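Local coordinates for putative gamma-glutamylcyclotransferase YkqA (Bacillus subtilis, PDB 2QIK), which is a putative gamma-glutamylcyclotransferase, which probably releases gamma-glutamyl groups from their amines as a cyclic product, at residues Tyr200-Glu205 / Tyr212-Val217. Numbering follows the deposited sequence.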
# COMPACT_ATOMS: atom_id res chain seq x y z
N TYR A 200 7.44 -10.35 11.82
CA TYR A 200 8.77 -9.71 11.80
C TYR A 200 8.66 -8.42 10.98
O TYR A 200 9.16 -7.36 11.38
CB TYR A 200 9.79 -10.67 11.16
CG TYR A 200 11.05 -9.93 10.75
CD1 TYR A 200 11.98 -9.58 11.69
CD2 TYR A 200 11.25 -9.52 9.48
CE1 TYR A 200 13.06 -8.82 11.38
CE2 TYR A 200 12.32 -8.80 9.12
CZ TYR A 200 13.26 -8.43 10.07
OH TYR A 200 14.38 -7.69 9.69
N LEU A 201 8.03 -8.48 9.81
CA LEU A 201 7.91 -7.29 8.97
C LEU A 201 7.07 -6.22 9.64
O LEU A 201 7.39 -5.03 9.56
CB LEU A 201 7.42 -7.62 7.61
CG LEU A 201 8.35 -8.46 6.73
CD1 LEU A 201 7.66 -8.91 5.47
CD2 LEU A 201 9.59 -7.67 6.38
N TYR A 202 5.96 -6.61 10.27
CA TYR A 202 5.13 -5.65 10.96
C TYR A 202 5.89 -4.91 12.03
O TYR A 202 5.71 -3.70 12.24
CB TYR A 202 3.88 -6.28 11.56
CG TYR A 202 2.68 -6.40 10.67
CD1 TYR A 202 2.77 -6.83 9.37
CD2 TYR A 202 1.41 -6.07 11.15
CE1 TYR A 202 1.63 -6.92 8.57
CE2 TYR A 202 0.28 -6.19 10.36
CZ TYR A 202 0.38 -6.59 9.07
OH TYR A 202 -0.70 -6.72 8.23
N LYS A 203 6.78 -5.61 12.73
CA LYS A 203 7.62 -4.94 13.76
C LYS A 203 8.64 -4.06 13.12
O LYS A 203 8.84 -2.90 13.54
CB LYS A 203 8.23 -6.03 14.67
CG LYS A 203 9.16 -5.44 15.73
CD LYS A 203 9.91 -6.47 16.57
CE LYS A 203 11.05 -5.88 17.44
NZ LYS A 203 12.05 -6.92 17.79
N ARG A 204 9.36 -4.57 12.13
CA ARG A 204 10.39 -3.76 11.46
C ARG A 204 9.83 -2.47 10.89
O ARG A 204 10.47 -1.44 10.90
CB ARG A 204 11.03 -4.61 10.35
CG ARG A 204 12.13 -3.91 9.64
CD ARG A 204 12.91 -4.82 8.73
NE ARG A 204 13.86 -4.09 7.89
CZ ARG A 204 14.85 -4.65 7.23
NH1 ARG A 204 15.15 -5.92 7.42
NH2 ARG A 204 15.57 -3.93 6.43
N GLU A 205 8.61 -2.54 10.39
CA GLU A 205 7.94 -1.39 9.76
C GLU A 205 7.11 -0.58 10.70
O GLU A 205 6.44 0.38 10.30
CB GLU A 205 7.07 -1.88 8.57
CG GLU A 205 7.87 -2.68 7.58
CD GLU A 205 8.81 -1.94 6.79
OE1 GLU A 205 8.93 -0.71 6.90
OE2 GLU A 205 9.27 -2.61 5.79
N TYR A 212 4.60 2.89 9.31
CA TYR A 212 4.16 2.46 8.02
C TYR A 212 2.85 1.73 8.19
O TYR A 212 2.57 1.17 9.27
CB TYR A 212 5.13 1.47 7.35
CG TYR A 212 6.45 2.09 6.91
CD1 TYR A 212 6.73 2.36 5.58
CD2 TYR A 212 7.43 2.40 7.85
CE1 TYR A 212 7.89 2.95 5.21
CE2 TYR A 212 8.59 3.00 7.47
CZ TYR A 212 8.84 3.27 6.12
OH TYR A 212 10.02 3.88 5.77
N ARG A 213 2.10 1.63 7.12
CA ARG A 213 0.95 0.72 7.05
C ARG A 213 1.21 -0.38 6.03
O ARG A 213 1.90 -0.15 5.02
CB ARG A 213 -0.29 1.45 6.61
CG ARG A 213 -0.29 2.12 5.32
CD ARG A 213 -1.59 2.81 5.03
NE ARG A 213 -1.63 3.32 3.75
CZ ARG A 213 -2.16 2.64 2.64
NH1 ARG A 213 -2.78 1.49 2.68
NH2 ARG A 213 -2.15 3.22 1.54
N PRO A 214 0.65 -1.58 6.24
CA PRO A 214 0.58 -2.56 5.17
C PRO A 214 -0.24 -2.00 4.03
O PRO A 214 -1.20 -1.23 4.25
CB PRO A 214 -0.10 -3.74 5.85
CG PRO A 214 -0.16 -3.48 7.31
CD PRO A 214 -0.13 -2.01 7.44
N ALA A 215 0.14 -2.34 2.81
CA ALA A 215 -0.52 -1.91 1.63
C ALA A 215 -0.36 -2.95 0.56
O ALA A 215 0.42 -3.90 0.72
CB ALA A 215 0.01 -0.55 1.17
N PHE A 216 -1.05 -2.80 -0.55
CA PHE A 216 -1.10 -3.83 -1.59
C PHE A 216 -0.85 -3.20 -2.96
O PHE A 216 -1.41 -2.11 -3.24
CB PHE A 216 -2.42 -4.60 -1.57
CG PHE A 216 -2.61 -5.25 -0.23
CD1 PHE A 216 -2.05 -6.43 0.05
CD2 PHE A 216 -3.17 -4.53 0.81
CE1 PHE A 216 -2.08 -6.95 1.35
CE2 PHE A 216 -3.20 -5.01 2.10
CZ PHE A 216 -2.67 -6.25 2.32
N VAL A 217 -0.06 -3.87 -3.76
CA VAL A 217 0.27 -3.46 -5.10
C VAL A 217 0.33 -4.67 -5.98
O VAL A 217 0.60 -5.77 -5.57
CB VAL A 217 1.62 -2.67 -5.16
CG1 VAL A 217 1.48 -1.36 -4.48
CG2 VAL A 217 2.79 -3.48 -4.61
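Glu205 meets Tyr212 through both its backbone and its side chain. The amide N of Tyr212 gives a hydrogen bond to Glu205 O at 3.3 Å. The bond is rather long and bent, with an N-H...O angle of 140°. One carboxylate oxygen of Glu205, OE1, points onto the tyrosine ring. It sits over the centre of one face, 3.5 Å above the plane. The carboxylate and ring planes are 63° apart, so this is not a flat stack. Two torsions bring OE1 there: CG lies anti to the carbonyl carbon, and a bend at chi2 (-71°) turns the carboxylate toward the ring. OE2 is hydrogen-bonded to a bound citrate, probably from the crystallisation liquor. The hydroxyl of Tyr212 is hydrogen-bonded to Ala177 O. An alanine in place of Tyr212 would probably leave OE1 of Glu205 without the ring beneath it and Ala177 O without its hydroxyl partner.

The second touch lies one helical turn back. Tyr202 reaches across to the ring of Pro214, and the two side chains cross at about a right angle. Pro214 CG lies 3.4 Å from Tyr202 OH and 3.6 Å from Tyr202 CZ, so the phenol end makes the contact. That hydroxyl is hydrogen-bonded to Glu117.

The contact joins the C-terminal end of helix 198-204 to the start of strand 212-221, within the AIG2-like region. A short loop connects them. Strand 212-221 pairs antiparallel with strand 224-234, whose Phe232 touches Glu205 and whose Val234 touches Tyr212. Helix 115-122 packs against both Tyr202 and Pro214.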